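Local coordinates for DNAation factor-related protein 4 (Drosophila melanogaster, PDB 5XPC), which fragments DNA in apoptosis, probably as an endonuclease, and forms through its CIDE domain higher-order assemblies important for that activity, at the interface of chains A and B. Residues are numbered along the deposited sequence; one frame, centred on the assembly and turned at random. Chains: chain A/B, DNAation factor-related protein 4.

Contact 1: the interface of chains A and B. Residues chain A 50, 62, 65-66; chain B 11-13, 69.
The phenol ring of A:Tyr62 meets the amide of B:Gln69 obliquely, the two planes 67° apart. At the ring's edge, in its plane, lies the backbone N of B:Tyr12; the CD1 and CE1 carbons run past the B:Gly11-B:Tyr12 stretch of strand 10-15, with CD1 3.8 Å from B:Gly11 CA. One face of the ring carries A:Ser65 OG from its own chain, offset toward the rim. In this polar patch the end of helix 60-64 meets strand 10-15 of the next CIDE domain. CG of A:Tyr62 stands anti to the backbone N (chi1 -171°), which sends the ring out of helix 60-64 toward chain B and puts its hydroxyl beside the amide. There A:Tyr62 OH donates a hydrogen bond of 2.6 Å to the amide oxygen OE1 of B:Gln69, arriving 23° out of the carbonyl plane. A phenylalanine here would probably keep much of the ring contact but leave B:Gln69 OE1 without this donor and the amide freer to turn. The NE2 end of the same amide faces A:Ser65 OG, a weak bond at 3.2 Å, so oxygen and nitrogen of one side chain are both engaged by chain A. The serine hydroxyl is itself directed back to the A:Tyr62 carbonyl oxygen, in the carbonyl plane and on a lone pair. The extended B:Lys13 chain crosses near the phenol oxygen, its CE 3.3 Å from A:Tyr62 OH, and its tip approaches the CD1 methyl of A:Leu50 head-on. A water also joins the amide to chain A: it lies 3.0 Å from B:Gln69 NE2, nearly straight along an N-H, and 2.8 Å from the A:Ser65 carbonyl oxygen.

Contact 2: the interface of chains A and B. Residues chain A 53, 55; chain B 13-15, 22-23, 71.
A:Phe55 pushes its ring between two lysine side chains of chain B. Over one face, almost at the ring centre, sits B:Lys22 CB in a CH-pi contact, 3.4 Å from the centroid; this side chain crosses the phenylalanine at about a right angle, and its CD carries on past the A:Phe55 CE1 corner. The opposite face is covered by the aliphatic part of B:Lys13, which runs obliquely across it with CD displaced toward the rim. Backbone of B:Tyr23 borders the ring at its edge, while the CD1 methyl of B:Leu71 meets A:Phe55 CZ at 3.5 Å. The ring is thus held on both faces by lysine carbons and along its rim by the polar backbone of B:Tyr23 and a leucine methyl.

Beyond the ring, B:Lys13 stays extended (chi4 -175°) and carries its ammonium to A:Asp53, which comes from the opposite direction. The salt bridge uses the syn side of carboxylate oxygen OD2, with the nitrogen 21° out of plane; the modelled separation is too short to interpret closely. The other oxygen, OD1, accepts the backbone N of A:Phe55 at 3.2 Å from above the carboxylate plane, a bond that steadies the acid beside the aromatic. A water also lies between B:Lys22 NZ and the A:Asp53 carbonyl oxygen.

In the fold, A:Asp53 and A:Phe55 belong to the loop between strands 47-50 and 56-57, and their chain B partners lie on strands 10-15, 22-27 and 71-75 of the CIDE domain.

Contact 1: the interface of chains A and B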
loop_
_atom_site.group_PDB
_atom_site.type_symbol
_atom_site.label_atom_id
_atom_site.label_comp_id
_atom_site.label_asym_id
_atom_site.label_seq_id
_atom_site.Cartn_x
_atom_site.Cartn_y
_atom_site.Cartn_z
ATOM N N LEU A 50 -15.280 7.389 -25.908
ATOM C CA LEU A 50 -13.937 6.807 -25.964
ATOM C C LEU A 50 -13.972 5.455 -26.666
ATOM O O LEU A 50 -14.791 4.591 -26.335
ATOM C CB LEU A 50 -13.357 6.639 -24.560
ATOM C CG LEU A 50 -13.082 7.914 -23.773
ATOM C CD1 LEU A 50 -12.439 7.549 -22.430
ATOM C CD2 LEU A 50 -12.193 8.855 -24.550
ATOM N N TYR A 62 -13.973 17.527 -19.701
ATOM C CA TYR A 62 -13.494 16.159 -19.863
ATOM C C TYR A 62 -12.629 16.031 -21.109
ATOM O O TYR A 62 -11.564 15.400 -21.069
ATOM C CB TYR A 62 -14.657 15.157 -19.920
ATOM C CG TYR A 62 -14.106 13.755 -19.876
ATOM C CD1 TYR A 62 -13.561 13.245 -18.697
ATOM C CD2 TYR A 62 -14.054 12.968 -21.022
ATOM C CE1 TYR A 62 -13.010 11.972 -18.656
ATOM C CE2 TYR A 62 -13.507 11.696 -20.991
ATOM C CZ TYR A 62 -12.976 11.208 -19.812
ATOM O OH TYR A 62 -12.423 9.947 -19.779
ATOM N N SER A 65 -9.171 17.039 -20.545
ATOM C CA SER A 65 -8.400 16.126 -19.708
ATOM C C SER A 65 -7.783 14.975 -20.494
ATOM O O SER A 65 -6.974 14.223 -19.931
ATOM C CB SER A 65 -9.284 15.554 -18.590
ATOM O OG SER A 65 -10.078 14.482 -19.078
ATOM N N LEU A 66 -8.143 14.812 -21.777
ATOM C CA LEU A 66 -7.654 13.676 -22.545
ATOM C C LEU A 66 -6.400 14.057 -23.331
ATOM O O LEU A 66 -6.211 15.225 -23.680
ATOM C CB LEU A 66 -8.726 13.194 -23.516
ATOM C CG LEU A 66 -10.022 12.735 -22.833
ATOM C CD1 LEU A 66 -11.092 12.492 -23.882
ATOM C CD2 LEU A 66 -9.751 11.462 -22.025
ATOM N N GLY B 11 -10.307 15.068 -15.155
ATOM C CA GLY B 11 -11.253 14.169 -15.792
ATOM C C GLY B 11 -11.518 12.941 -14.933
ATOM O O GLY B 11 -10.596 12.345 -14.379
ATOM N N TYR B 12 -12.798 12.567 -14.844
ATOM C CA TYR B 12 -13.239 11.392 -14.092
ATOM C C TYR B 12 -14.262 10.620 -14.919
ATOM O O TYR B 12 -14.851 11.153 -15.863
ATOM C CB TYR B 12 -13.863 11.779 -12.735
ATOM C CG TYR B 12 -12.967 12.608 -11.821
ATOM C CD1 TYR B 12 -13.153 13.981 -11.686
ATOM C CD2 TYR B 12 -11.943 12.013 -11.085
ATOM C CE1 TYR B 12 -12.337 14.744 -10.839
ATOM C CE2 TYR B 12 -11.130 12.766 -10.235
ATOM C CZ TYR B 12 -11.329 14.126 -10.117
ATOM O OH TYR B 12 -10.514 14.867 -9.270
ATOM N N LYS B 13 -14.493 9.358 -14.550
ATOM C CA LYS B 13 -15.489 8.528 -15.217
ATOM C C LYS B 13 -16.551 8.106 -14.212
ATOM O O LYS B 13 -16.222 7.701 -13.090
ATOM C CB LYS B 13 -14.848 7.298 -15.866
ATOM C CG LYS B 13 -13.878 7.672 -16.989
ATOM C CD LYS B 13 -13.125 6.463 -17.522
ATOM C CE LYS B 13 -12.095 6.880 -18.563
ATOM N NZ LYS B 13 -11.464 5.673 -19.165
ATOM N N GLN B 69 -9.141 10.067 -14.158
ATOM C CA GLN B 69 -9.809 8.993 -14.896
ATOM C C GLN B 69 -10.226 7.814 -14.018
ATOM O O GLN B 69 -10.618 6.767 -14.552
ATOM C CB GLN B 69 -8.954 8.487 -16.068
ATOM C CG GLN B 69 -8.462 9.602 -16.981
ATOM C CD GLN B 69 -9.603 10.322 -17.686
ATOM O OE1 GLN B 69 -10.671 9.753 -17.889
ATOM N NE2 GLN B 69 -9.375 11.577 -18.070
HETATM O O HOH W 1 -6.873 13.103 -17.381
#

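Contact 2: the interface of chains A and B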
loop_
_atom_site.group_PDB
_atom_site.type_symbol
_atom_site.label_atom_id
_atom_site.label_comp_id
_atom_site.label_asym_id
_atom_site.label_seq_id
_atom_site.Cartn_x
_atom_site.Cartn_y
_atom_site.Cartn_z
ATOM N N ASP A 53 -13.100 2.475 -23.867
ATOM C CA ASP A 53 -14.060 1.907 -22.928
ATOM C C ASP A 53 -15.482 2.432 -23.079
ATOM O O ASP A 53 -16.323 2.107 -22.241
ATOM C CB ASP A 53 -13.580 2.127 -21.481
ATOM C CG ASP A 53 -13.430 3.595 -21.127
ATOM O OD1 ASP A 53 -13.909 4.459 -21.897
ATOM O OD2 ASP A 53 -12.848 3.884 -20.060
ATOM N N PHE A 55 -16.835 5.434 -22.732
ATOM C CA PHE A 55 -17.342 6.522 -21.907
ATOM C C PHE A 55 -17.570 7.761 -22.762
ATOM O O PHE A 55 -16.739 8.118 -23.606
ATOM C CB PHE A 55 -16.397 6.794 -20.734
ATOM C CG PHE A 55 -16.657 5.886 -19.571
ATOM C CD1 PHE A 55 -16.375 4.530 -19.667
ATOM C CD2 PHE A 55 -17.262 6.364 -18.409
ATOM C CE1 PHE A 55 -16.662 3.669 -18.615
ATOM C CE2 PHE A 55 -17.556 5.506 -17.357
ATOM C CZ PHE A 55 -17.261 4.157 -17.462
ATOM N N LYS B 13 -14.493 9.358 -14.550
ATOM C CA LYS B 13 -15.489 8.528 -15.217
ATOM C C LYS B 13 -16.551 8.106 -14.212
ATOM O O LYS B 13 -16.222 7.701 -13.090
ATOM C CB LYS B 13 -14.848 7.298 -15.866
ATOM C CG LYS B 13 -13.878 7.672 -16.989
ATOM C CD LYS B 13 -13.125 6.463 -17.522
ATOM C CE LYS B 13 -12.095 6.880 -18.563
ATOM N NZ LYS B 13 -11.464 5.673 -19.165
ATOM N N VAL B 14 -17.816 8.211 -14.618
ATOM C CA VAL B 14 -18.964 7.942 -13.755
ATOM C C VAL B 14 -19.961 7.077 -14.509
ATOM O O VAL B 14 -20.303 7.368 -15.664
ATOM C CB VAL B 14 -19.644 9.242 -13.282
ATOM C CG1 VAL B 14 -20.892 8.932 -12.421
ATOM C CG2 VAL B 14 -18.659 10.109 -12.506
ATOM N N THR B 15 -20.439 6.025 -13.854
ATOM C CA THR B 15 -21.528 5.228 -14.382
ATOM C C THR B 15 -22.440 4.869 -13.218
ATOM O O THR B 15 -22.166 5.205 -12.060
ATOM C CB THR B 15 -20.979 3.994 -15.130
ATOM O OG1 THR B 15 -22.035 3.318 -15.824
ATOM C CG2 THR B 15 -20.255 3.037 -14.162
ATOM N N LYS B 22 -22.471 5.668 -19.502
ATOM C CA LYS B 22 -21.101 5.901 -19.055
ATOM C C LYS B 22 -20.669 7.285 -19.505
ATOM O O LYS B 22 -20.745 7.600 -20.695
ATOM C CB LYS B 22 -20.158 4.834 -19.628
ATOM C CG LYS B 22 -20.630 3.415 -19.371
ATOM C CD LYS B 22 -19.691 2.379 -19.959
ATOM C CE LYS B 22 -20.303 0.989 -19.842
ATOM N NZ LYS B 22 -19.284 -0.094 -19.896
ATOM N N TYR B 23 -20.235 8.115 -18.563
ATOM C CA TYR B 23 -19.872 9.487 -18.879
ATOM C C TYR B 23 -18.483 9.807 -18.361
ATOM O O TYR B 23 -18.151 9.487 -17.214
ATOM C CB TYR B 23 -20.865 10.480 -18.282
ATOM C CG TYR B 23 -22.257 10.298 -18.804
ATOM C CD1 TYR B 23 -23.199 9.563 -18.087
ATOM C CD2 TYR B 23 -22.632 10.838 -20.028
ATOM C CE1 TYR B 23 -24.484 9.389 -18.575
ATOM C CE2 TYR B 23 -23.914 10.672 -20.516
ATOM C CZ TYR B 23 -24.834 9.945 -19.786
ATOM O OH TYR B 23 -26.113 9.774 -20.276
ATOM N N LEU B 71 -12.742 5.540 -12.068
ATOM C CA LEU B 71 -14.136 5.212 -12.351
ATOM C C LEU B 71 -14.953 5.151 -11.063
ATOM O O LEU B 71 -14.590 4.430 -10.125
ATOM C CB LEU B 71 -14.243 3.870 -13.080
ATOM C CG LEU B 71 -15.677 3.350 -13.254
ATOM C CD1 LEU B 71 -16.525 4.324 -14.081
ATOM C CD2 LEU B 71 -15.688 1.955 -13.893
HETATM O O HOH W 2 -16.901 0.204 -20.645
#

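Contact 1 and contact 2 are neighbouring parts of one interface, the centres of their C-alpha atoms about 8 Å apart. B:Lys13 belongs to both, and strand 10-15 of chain B runs through the pair. Chain A contributes different surfaces to each: helix 60-64 with the residues after it and A:Leu50 to contact 1, the loop after strand 47-50 to contact 2. Two unlike faces therefore meet, without exact two-fold symmetry. Such a pairing leaves each copy able, in principle, to engage a further one, consistent with the five copies deposited and with CIDE domains forming higher-order assemblies for DNA fragmentation.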